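Local coordinates for protein Lys-gingipain catalytic subunit (Porphyromonas gingivalis, PDB 4RBM) that cleaves peptide bonds after lysine as a secreted cysteine protease, degrading host proteins such as haemoglobin, collagen and immunoglobulins, and probably acts as a virulence factor in periodontal disease, at residues 148-153 and 366-371; 153-158 and 187-192; 211-216 and 246-251. All coordinates share one frame; numbering follows the deposited sequence. Where two conformers were deposited one is given.

Contact 1 of 3, residues 148-153 and 366-371; sequences SYLEKV and MPYRAM. With NI (nickel (II) ion), chain F; HIS (histidine), chain H.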
loop_
_atom_site.group_PDB
_atom_site.type_symbol
_atom_site.label_atom_id
_atom_site.label_comp_id
_atom_site.label_asym_id
_atom_site.label_seq_id
_atom_site.Cartn_x
_atom_site.Cartn_y
_atom_site.Cartn_z
ATOM N N SER A 148 -2.170 20.751 -2.582
ATOM C CA SER A 148 -3.553 20.747 -3.056
ATOM C C SER A 148 -3.876 19.639 -4.052
ATOM O O SER A 148 -5.057 19.297 -4.162
ATOM C CB SER A 148 -3.949 22.090 -3.651
ATOM O OG SER A 148 -3.279 22.382 -4.865
ATOM N N TYR A 149 -2.858 19.010 -4.683
ATOM C CA TYR A 149 -3.089 17.879 -5.605
ATOM C C TYR A 149 -3.699 16.689 -4.828
ATOM O O TYR A 149 -4.385 15.859 -5.417
ATOM C CB TYR A 149 -1.814 17.457 -6.374
ATOM C CG TYR A 149 -1.006 16.367 -5.691
ATOM C CD1 TYR A 149 -0.126 16.671 -4.654
ATOM C CD2 TYR A 149 -1.142 15.029 -6.068
ATOM C CE1 TYR A 149 0.616 15.670 -4.015
ATOM C CE2 TYR A 149 -0.411 14.021 -5.433
ATOM C CZ TYR A 149 0.456 14.349 -4.400
ATOM O OH TYR A 149 1.187 13.370 -3.781
ATOM N N LEU A 150 -3.507 16.662 -3.498
ATOM C CA LEU A 150 -4.046 15.610 -2.628
ATOM C C LEU A 150 -5.555 15.637 -2.506
ATOM O O LEU A 150 -6.136 14.637 -2.084
ATOM C CB LEU A 150 -3.442 15.727 -1.224
ATOM C CG LEU A 150 -1.934 15.473 -1.143
ATOM C CD1 LEU A 150 -1.396 15.774 0.265
ATOM C CD2 LEU A 150 -1.575 14.025 -1.522
ATOM N N GLU A 151 -6.183 16.759 -2.869
ATOM C CA GLU A 151 -7.628 16.948 -2.781
ATOM C C GLU A 151 -8.313 16.522 -4.071
ATOM O O GLU A 151 -9.496 16.804 -4.270
ATOM C CB GLU A 151 -7.911 18.441 -2.487
ATOM C CG GLU A 151 -7.125 18.965 -1.294
ATOM C CD GLU A 151 -7.497 20.379 -0.906
ATOM O OE1 GLU A 151 -8.132 20.542 0.159
ATOM O OE2 GLU A 151 -7.179 21.322 -1.668
ATOM N N LYS A 152 -7.579 15.827 -4.950
ATOM C CA LYS A 152 -8.087 15.468 -6.268
ATOM C C LYS A 152 -7.890 13.999 -6.578
ATOM O O LYS A 152 -6.898 13.388 -6.151
ATOM C CB LYS A 152 -7.381 16.319 -7.330
ATOM C CG LYS A 152 -7.353 17.812 -6.961
ATOM C CD LYS A 152 -6.687 18.698 -8.002
ATOM C CE LYS A 152 -6.374 20.065 -7.395
ATOM N NZ LYS A 152 -5.815 21.016 -8.405
ATOM N N VAL A 153 -8.834 13.428 -7.354
ATOM C CA VAL A 153 -8.763 11.994 -7.731
ATOM C C VAL A 153 -9.191 11.815 -9.174
ATOM O O VAL A 153 -9.848 12.686 -9.748
ATOM C CB VAL A 153 -9.595 11.036 -6.812
ATOM C CG1 VAL A 153 -9.138 11.108 -5.347
ATOM C CG2 VAL A 153 -11.101 11.266 -6.958
ATOM N N MET A 366 0.715 4.961 4.262
ATOM C CA MET A 366 -0.616 5.237 4.796
ATOM C C MET A 366 -1.198 6.397 3.958
ATOM O O MET A 366 -0.863 7.572 4.211
ATOM C CB MET A 366 -0.530 5.602 6.302
ATOM C CG MET A 366 -0.519 4.397 7.240
ATOM S SD MET A 366 -1.277 4.871 8.813
ATOM C CE MET A 366 -1.280 3.300 9.672
ATOM N N PRO A 367 -2.013 6.122 2.901
ATOM C CA PRO A 367 -2.459 7.235 2.042
ATOM C C PRO A 367 -3.333 8.237 2.766
ATOM O O PRO A 367 -4.118 7.887 3.661
ATOM C CB PRO A 367 -3.236 6.554 0.910
ATOM C CG PRO A 367 -2.742 5.101 0.919
ATOM C CD PRO A 367 -2.493 4.822 2.383
ATOM N N TYR A 368 -3.160 9.497 2.379
ATOM C CA TYR A 368 -4.003 10.596 2.849
ATOM C C TYR A 368 -5.364 10.448 2.192
ATOM O O TYR A 368 -5.468 9.807 1.138
ATOM C CB TYR A 368 -3.390 11.967 2.503
ATOM C CG TYR A 368 -1.961 12.118 2.972
ATOM C CD1 TYR A 368 -1.621 11.936 4.314
ATOM C CD2 TYR A 368 -0.933 12.396 2.069
ATOM C CE1 TYR A 368 -0.297 12.020 4.742
ATOM C CE2 TYR A 368 0.399 12.471 2.486
ATOM C CZ TYR A 368 0.708 12.317 3.829
ATOM O OH TYR A 368 2.020 12.371 4.243
ATOM N N ARG A 369 -6.393 11.050 2.782
ATOM C CA ARG A 369 -7.728 11.038 2.182
ATOM C C ARG A 369 -8.152 12.496 2.059
ATOM O O ARG A 369 -8.582 13.127 3.031
ATOM C CB ARG A 369 -8.719 10.182 2.987
ATOM C CG ARG A 369 -8.372 8.677 2.975
ATOM C CD ARG A 369 -9.355 7.905 3.877
ATOM N NE ARG A 369 -9.255 8.283 5.290
ATOM C CZ ARG A 369 -8.455 7.700 6.184
ATOM N NH1 ARG A 369 -7.641 6.717 5.819
ATOM N NH2 ARG A 369 -8.446 8.113 7.444
ATOM N N ALA A 370 -7.910 13.059 0.867
ATOM C CA ALA A 370 -8.033 14.488 0.560
ATOM C C ALA A 370 -6.919 15.220 1.347
ATOM O O ALA A 370 -5.884 14.594 1.601
ATOM C CB ALA A 370 -9.433 15.029 0.887
ATOM N N MET A 371 -7.107 16.480 1.769
ATOM C CA MET A 371 -6.025 17.172 2.491
ATOM C C MET A 371 -5.789 16.574 3.892
ATOM O O MET A 371 -6.694 16.616 4.723
ATOM C CB MET A 371 -6.285 18.686 2.604
ATOM C CG MET A 371 -5.115 19.440 3.265
ATOM S SD MET A 371 -3.591 19.502 2.266
ATOM C CE MET A 371 -4.143 20.545 0.879
HETATM NI NI NI F . -7.484 23.056 -0.705
HETATM N N HIS H . -7.183 23.288 7.002
HETATM C CA HIS H . -7.162 23.759 5.609
HETATM C C HIS H . -8.592 23.956 5.102
HETATM O O HIS H . -9.353 22.993 5.029
HETATM C CB HIS H . -6.386 22.755 4.721
HETATM C CG HIS H . -6.363 23.100 3.259
HETATM N ND1 HIS H . -5.380 23.910 2.730
HETATM C CD2 HIS H . -7.196 22.713 2.266
HETATM C CE1 HIS H . -5.634 23.983 1.433
HETATM N NE2 HIS H . -6.718 23.279 1.105
HETATM O O HOH W 1 -5.331 12.691 -0.613
HETATM O O HOH W 2 -9.342 18.529 1.488
#
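Glu151 and Met371 lie across one another at a slant, the carboxylate oxygen OE1 of Glu151 resting 3.6 Å from CB of Met371. The glutamate chain runs extended beyond CG, which carries the carboxylate out to a nickel ion: Glu151 OE2 binds the metal at 2.0 Å with OE1 standing farther off, a free histidine supplies NE2 at 2.0 Å, and one further atom from outside the two segments is also a ligand. Met371 starts off with CG anti to its backbone N (chi1 -176°) and then bends at both following torsions. The folded chain lies against the imidazole of the free histidine, with CE of Met371 3.8 Å from its NE2, while the same methyl packs on CA of Ser148. A water bridges the two residues, donating to Glu151 OE1 (2.7 Å) and accepting from the backbone N of Met371. Further in, both methyls of Leu150 approach the Tyr368 ring at the same corner, CD1 lying 3.9 Å from CD2 of Tyr368 in an oblique approach. The hydroxyl of Tyr368 is engaged with the carbonyl of Tyr139, whose ring also meets that of Tyr368, so helix 126-140 helps fix the ring's place beside Leu150. Between these side-chain pairs the two backbones come together without a direct hydrogen bond. CA of Ala370, a residue with positive phi, points its hydrogen at Leu150 O (3.3 Å, 137° at the hydrogen), and a water donates both to that oxygen and to Ala370 O. The arrangement joins a 3-10 turn, which leads into strand 152-157 of the mixed sheet in the peptidase C25 catalytic unit, to the loop between strand 357-361 of that sheet and strand 377-378 of the antiparallel, immunoglobulin-like sheet.

Contact 2 of 3, residues 153-158 and 187-192; sequences VLLIAG and TDVYNY. With NA (sodium ion), chain G.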
loop_
_atom_site.group_PDB
_atom_site.type_symbol
_atom_site.label_atom_id
_atom_site.label_comp_id
_atom_site.label_asym_id
_atom_site.label_seq_id
_atom_site.Cartn_x
_atom_site.Cartn_y
_atom_site.Cartn_z
ATOM N N VAL A 153 -8.834 13.428 -7.354
ATOM C CA VAL A 153 -8.763 11.994 -7.731
ATOM C C VAL A 153 -9.191 11.815 -9.174
ATOM O O VAL A 153 -9.848 12.686 -9.748
ATOM C CB VAL A 153 -9.595 11.036 -6.812
ATOM C CG1 VAL A 153 -9.138 11.108 -5.347
ATOM C CG2 VAL A 153 -11.101 11.266 -6.958
ATOM N N LEU A 154 -8.806 10.678 -9.763
ATOM C CA LEU A 154 -9.216 10.336 -11.130
ATOM C C LEU A 154 -9.899 8.984 -11.055
ATOM O O LEU A 154 -9.293 8.038 -10.540
ATOM C CB LEU A 154 -8.005 10.291 -12.118
ATOM C CG LEU A 154 -8.327 9.725 -13.564
ATOM C CD1 LEU A 154 -9.398 10.587 -14.303
ATOM C CD2 LEU A 154 -7.057 9.686 -14.434
ATOM N N LEU A 155 -11.145 8.874 -11.548
ATOM C CA LEU A 155 -11.869 7.597 -11.520
ATOM C C LEU A 155 -12.392 7.270 -12.912
ATOM O O LEU A 155 -13.088 8.091 -13.505
ATOM C CB LEU A 155 -13.034 7.665 -10.503
ATOM C CG LEU A 155 -12.683 8.110 -9.057
ATOM C CD1 LEU A 155 -13.949 8.419 -8.257
ATOM C CD2 LEU A 155 -11.830 7.076 -8.322
ATOM N N ILE A 156 -12.050 6.084 -13.460
ATOM C CA ILE A 156 -12.485 5.750 -14.817
ATOM C C ILE A 156 -13.169 4.383 -14.872
ATOM O O ILE A 156 -12.588 3.389 -14.408
ATOM C CB ILE A 156 -11.249 5.756 -15.772
ATOM C CG1 ILE A 156 -10.521 7.126 -15.775
ATOM C CG2 ILE A 156 -11.625 5.299 -17.211
ATOM C CD1 ILE A 156 -9.125 7.091 -16.429
ATOM N N ALA A 157 -14.404 4.344 -15.438
ATOM C CA ALA A 157 -15.094 3.108 -15.784
ATOM C C ALA A 157 -14.809 2.982 -17.274
ATOM O O ALA A 157 -15.391 3.720 -18.057
ATOM C CB ALA A 157 -16.602 3.206 -15.486
ATOM N N GLY A 158 -13.796 2.195 -17.629
ATOM C CA GLY A 158 -13.373 2.050 -19.016
ATOM C C GLY A 158 -14.374 1.317 -19.891
ATOM O O GLY A 158 -15.442 0.883 -19.419
ATOM N N THR A 187 -11.875 18.239 -3.774
ATOM C CA THR A 187 -12.322 19.407 -4.550
ATOM C C THR A 187 -12.504 19.097 -6.034
ATOM O O THR A 187 -13.294 19.771 -6.700
ATOM C CB THR A 187 -11.315 20.549 -4.397
ATOM O OG1 THR A 187 -10.040 20.136 -4.931
ATOM C CG2 THR A 187 -11.157 20.972 -2.939
ATOM N N ASP A 188 -11.742 18.129 -6.550
ATOM C CA ASP A 188 -11.788 17.781 -7.973
ATOM C C ASP A 188 -11.872 16.275 -8.117
ATOM O O ASP A 188 -10.927 15.577 -7.780
ATOM C CB ASP A 188 -10.558 18.345 -8.722
ATOM C CG ASP A 188 -10.502 19.864 -8.685
ATOM O OD1 ASP A 188 -10.011 20.408 -7.679
ATOM O OD2 ASP A 188 -11.067 20.503 -9.607
ATOM N N VAL A 189 -13.035 15.778 -8.538
ATOM C CA VAL A 189 -13.235 14.335 -8.706
ATOM C C VAL A 189 -13.431 14.104 -10.190
ATOM O O VAL A 189 -14.551 14.198 -10.700
ATOM C CB VAL A 189 -14.419 13.843 -7.832
ATOM C CG1 VAL A 189 -14.699 12.362 -8.072
ATOM C CG2 VAL A 189 -14.137 14.099 -6.346
ATOM N N TYR A 190 -12.307 13.937 -10.906
ATOM C CA TYR A 190 -12.327 13.715 -12.357
ATOM C C TYR A 190 -12.850 12.314 -12.576
ATOM O O TYR A 190 -12.259 11.349 -12.056
ATOM C CB TYR A 190 -10.918 13.876 -12.957
ATOM C CG TYR A 190 -10.203 15.130 -12.518
ATOM C CD1 TYR A 190 -10.667 16.394 -12.897
ATOM C CD2 TYR A 190 -9.031 15.062 -11.772
ATOM C CE1 TYR A 190 -9.990 17.554 -12.516
ATOM C CE2 TYR A 190 -8.343 16.215 -11.396
ATOM C CZ TYR A 190 -8.824 17.456 -11.771
ATOM O OH TYR A 190 -8.121 18.588 -11.399
ATOM N N ASN A 191 -13.994 12.196 -13.262
ATOM C CA ASN A 191 -14.573 10.869 -13.461
ATOM C C ASN A 191 -15.075 10.702 -14.881
ATOM O O ASN A 191 -15.709 11.612 -15.439
ATOM C CB ASN A 191 -15.690 10.606 -12.441
ATOM C CG ASN A 191 -16.876 11.525 -12.558
ATOM O OD1 ASN A 191 -17.930 11.132 -13.078
ATOM N ND2 ASN A 191 -16.741 12.775 -12.096
ATOM N N TYR A 192 -14.812 9.528 -15.441
ATOM C CA TYR A 192 -15.184 9.183 -16.823
ATOM C C TYR A 192 -15.931 7.865 -16.771
ATOM O O TYR A 192 -15.342 6.814 -16.485
ATOM C CB TYR A 192 -13.927 9.126 -17.715
ATOM C CG TYR A 192 -13.241 10.473 -17.853
ATOM C CD1 TYR A 192 -12.398 10.958 -16.849
ATOM C CD2 TYR A 192 -13.491 11.295 -18.949
ATOM C CE1 TYR A 192 -11.818 12.224 -16.937
ATOM C CE2 TYR A 192 -12.875 12.540 -19.073
ATOM C CZ TYR A 192 -12.048 13.004 -18.063
ATOM O OH TYR A 192 -11.436 14.224 -18.191
HETATM NA NA NA G . -15.395 20.722 -6.480
HETATM O O HOH W 3 -14.985 20.637 -8.688
HETATM O O HOH W 4 -15.785 18.084 -5.308
HETATM O O HOH W 5 -17.756 20.701 -6.309
HETATM O O HOH W 6 -15.374 21.371 -4.334
#
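Val153 and Val189 sit side by side on paired parallel strands and point the same way, CG2 of Val153 meeting CG1 of Val189 at 3.9 Å. That CG1 also touches CD1 of Leu155, which reaches back obliquely to it. On the other face, the Leu154 side chain crosses that of Tyr190 at about a right angle, its CD1 3.9 Å from CB of Tyr190, and the same CD1 meets the edge of the Tyr192 ring at CE1. Between the two faces run five backbone hydrogen bonds. The amides of Val153, Leu155 and Ala157 donate to the carbonyls of Asp188, Tyr190 and Tyr192, and Tyr190 N and Tyr192 N return bonds to Val153 O and Leu155 O. Asn191 braces its own strand, its ND2 donating to Val189 O (3.0 Å, 160°) with the acceptor lying in the amide plane. Farther out, His203 stacks on the Tyr190 ring and bonds the Tyr192 hydroxyl, while Ile172 and Met176 of helix 163-178 cover Leu155. A sodium ion with four water ligands takes the carbonyl oxygen of Thr187 at 2.3 Å, just ahead of the outer strand. The pairing is that of a beta-alpha-beta unit, strand 152-157, helix 163-178 and strand 188-192, whose last strand forms an edge of the mixed sheet.

Contact 3 of 3, residues 211-216 and 246-251; sequences ANYTAH and GNCCIT. With CKC ((3S)-3,7-diaminoheptan-2-one), chain R.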
loop_
_atom_site.group_PDB
_atom_site.type_symbol
_atom_site.label_atom_id
_atom_site.label_comp_id
_atom_site.label_asym_id
_atom_site.label_seq_id
_atom_site.Cartn_x
_atom_site.Cartn_y
_atom_site.Cartn_z
ATOM N N ALA A 211 -5.702 7.310 -8.568
ATOM C CA ALA A 211 -6.214 6.998 -9.886
ATOM C C ALA A 211 -6.710 5.566 -9.892
ATOM O O ALA A 211 -5.952 4.647 -9.578
ATOM C CB ALA A 211 -5.133 7.207 -10.952
ATOM N N ASN A 212 -7.994 5.378 -10.159
ATOM C CA ASN A 212 -8.589 4.041 -10.191
ATOM C C ASN A 212 -9.228 3.809 -11.554
ATOM O O ASN A 212 -10.108 4.563 -11.966
ATOM C CB ASN A 212 -9.627 3.889 -9.048
ATOM C CG ASN A 212 -10.176 2.486 -8.828
ATOM O OD1 ASN A 212 -11.172 2.316 -8.129
ATOM N ND2 ASN A 212 -9.544 1.437 -9.367
ATOM N N TYR A 213 -8.770 2.771 -12.259
ATOM C CA TYR A 213 -9.303 2.383 -13.558
ATOM C C TYR A 213 -9.926 0.989 -13.448
ATOM O O TYR A 213 -9.270 0.065 -12.956
ATOM C CB TYR A 213 -8.161 2.409 -14.605
ATOM C CG TYR A 213 -8.460 1.745 -15.937
ATOM C CD1 TYR A 213 -8.256 0.377 -16.119
ATOM C CD2 TYR A 213 -8.897 2.492 -17.029
ATOM C CE1 TYR A 213 -8.539 -0.239 -17.332
ATOM C CE2 TYR A 213 -9.151 1.890 -18.260
ATOM C CZ TYR A 213 -8.958 0.525 -18.408
ATOM O OH TYR A 213 -9.180 -0.083 -19.610
ATOM N N THR A 214 -11.170 0.833 -13.903
ATOM C CA THR A 214 -11.819 -0.488 -13.945
ATOM C C THR A 214 -12.358 -0.734 -15.369
ATOM O O THR A 214 -13.242 0.002 -15.844
ATOM C CB THR A 214 -12.889 -0.667 -12.859
ATOM O OG1 THR A 214 -13.476 -1.974 -12.998
ATOM C CG2 THR A 214 -13.977 0.407 -12.899
ATOM N N ALA A 215 -11.806 -1.766 -16.035
ATOM C CA ALA A 215 -12.155 -2.283 -17.380
ATOM C C ALA A 215 -11.039 -3.209 -17.894
ATOM O O ALA A 215 -10.501 -3.983 -17.110
ATOM C CB ALA A 215 -12.425 -1.165 -18.385
ATOM N N HIS A 216 -10.724 -3.181 -19.190
ATOM C CA HIS A 216 -9.733 -4.100 -19.752
ATOM C C HIS A 216 -8.319 -3.655 -19.509
ATOM O O HIS A 216 -8.004 -2.464 -19.590
ATOM C CB HIS A 216 -9.944 -4.258 -21.277
ATOM C CG HIS A 216 -11.329 -4.700 -21.630
ATOM N ND1 HIS A 216 -11.884 -5.842 -21.088
ATOM C CD2 HIS A 216 -12.215 -4.160 -22.494
ATOM C CE1 HIS A 216 -13.089 -5.953 -21.618
ATOM N NE2 HIS A 216 -13.340 -4.954 -22.456
ATOM N N GLY A 246 -5.429 -0.640 -10.639
ATOM C CA GLY A 246 -5.924 -1.161 -11.895
ATOM C C GLY A 246 -6.771 -2.378 -11.600
ATOM O O GLY A 246 -6.221 -3.438 -11.285
ATOM N N ASN A 247 -8.120 -2.214 -11.627
ATOM C CA ASN A 247 -9.036 -3.351 -11.434
ATOM C C ASN A 247 -9.312 -3.851 -12.823
ATOM O O ASN A 247 -10.282 -3.436 -13.472
ATOM C CB ASN A 247 -10.283 -2.949 -10.665
ATOM C CG ASN A 247 -10.001 -2.606 -9.228
ATOM O OD1 ASN A 247 -10.210 -1.459 -8.792
ATOM N ND2 ASN A 247 -9.492 -3.572 -8.444
ATOM N N CYS A 248 -8.352 -4.627 -13.339
ATOM C CA CYS A 248 -8.320 -5.067 -14.734
ATOM C C CYS A 248 -7.330 -6.193 -14.884
ATOM O O CYS A 248 -6.610 -6.510 -13.931
ATOM C CB CYS A 248 -7.958 -3.896 -15.651
ATOM S SG CYS A 248 -6.359 -3.136 -15.293
ATOM N N CYS A 249 -7.310 -6.841 -16.063
ATOM C CA CYS A 249 -6.386 -7.966 -16.181
ATOM C C CYS A 249 -4.944 -7.548 -16.352
ATOM O O CYS A 249 -4.617 -6.442 -16.770
ATOM C CB CYS A 249 -6.647 -8.825 -17.437
ATOM S SG CYS A 249 -8.410 -9.274 -17.604
ATOM N N ILE A 250 -4.097 -8.427 -15.825
ATOM C CA ILE A 250 -2.671 -8.668 -16.009
ATOM C C ILE A 250 -1.720 -7.437 -15.966
ATOM O O ILE A 250 -0.533 -7.665 -16.183
ATOM C CB ILE A 250 -2.438 -9.461 -17.341
ATOM C CG1 ILE A 250 -2.835 -8.659 -18.610
ATOM C CG2 ILE A 250 -3.148 -10.826 -17.293
ATOM C CD1 ILE A 250 -2.653 -9.477 -19.966
ATOM N N THR A 251 -2.152 -6.226 -15.531
ATOM C CA THR A 251 -1.205 -5.088 -15.476
ATOM C C THR A 251 -0.092 -5.271 -14.422
ATOM O O THR A 251 0.901 -4.539 -14.458
ATOM C CB THR A 251 -1.919 -3.775 -15.203
ATOM O OG1 THR A 251 -2.565 -3.850 -13.924
ATOM C CG2 THR A 251 -2.918 -3.405 -16.304
HETATM C CAK CKC R . -8.876 -7.614 -18.258
HETATM C C CKC R . -10.123 -7.640 -19.083
HETATM O O CKC R . -10.027 -7.487 -20.291
HETATM C CA CKC R . -11.396 -8.261 -18.491
HETATM N N CKC R . -11.125 -9.619 -18.881
HETATM C CAL CKC R . -11.613 -8.217 -16.958
HETATM C CAH CKC R . -11.881 -6.799 -16.487
HETATM C CAG CKC R . -12.485 -6.750 -15.084
HETATM C CAI CKC R . -12.588 -5.252 -14.812
HETATM N NAM CKC R . -12.974 -4.889 -13.431
HETATM O O HOH W 7 -10.985 0.039 -6.500
#
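The catalytic centre and the pocket for the substrate lysine lie where strands 210-214 and 242-247, parallel neighbours in the sheet, run out into loops bearing His216 and the nucleophile Cys249. The strands are joined by Asn247 N donating to Tyr213 O at 2.9 Å, followed by a weak, longer bond from Ala215 N to Asn247 O. Beside them Asn212 and Asn247 meet through their amides, planes 72° apart: ND2 of Asn212 donates to OD1 of Asn247 at 3.0 Å, nearly straight at 169°, and reaches that oxygen tilted out of its carbonyl plane. One water donates to OD1 of both; the Tyr313 hydroxyl also bonds Asn212 OD1, and Tyr357 holds Asn247 ND2. Cys248, with SG between its backbone N and carbonyl carbon (chi1 59°), sets this sulfur at the edge of the Tyr213 ring, 5.2 Å from the centroid. That ring stacks on Trp222 and sends its hydroxyl to His216 O at 2.7 Å, tying the loop of the histidine back to the strand. The lysine-like inhibitor is fixed at both ends. Its methylene CAK is bonded covalently to SG of Cys249 (1.8 Å), and ND1 of His216 donates to its ketone O at 2.6 Å. At the other end the amine NAM donates to Thr214 OG1 at 3.0 Å and to Asn247 O, and also bonds Asp288. An amine, probably protonated, held by a hydroxyl, a backbone carbonyl and a carboxylate is consistent with the preference for lysine at P1. The thioether linkage marks Cys249 as the attacking group, and the His216 bond to the ketone oxygen is consistent with its inferred role as proton donor.

How the contacts relate
After the four-stranded parallel sheet of its first part, the chain reaches the 3-10 turn around 148-150 and strand 152-157; the turn serves contact 1, the strand contacts 1 and 2, which share Val153. Contact 2 closes a short loop through helix 163-178, and contact 3 then closes a second one between strands 210-214 and 242-247. These two follow in series, and both fall within the long loop that contact 1 shuts when residues 366-371 return. Strand 152-157 lies between strands 188-192 and 210-214, so contacts 2 and 3 adjoin through probable backbone hydrogen bonds such as Ile156 N to Asn212 O. Contact 1 ties the N-terminal start of strand 152-157 to the linker toward the immunoglobulin-like part.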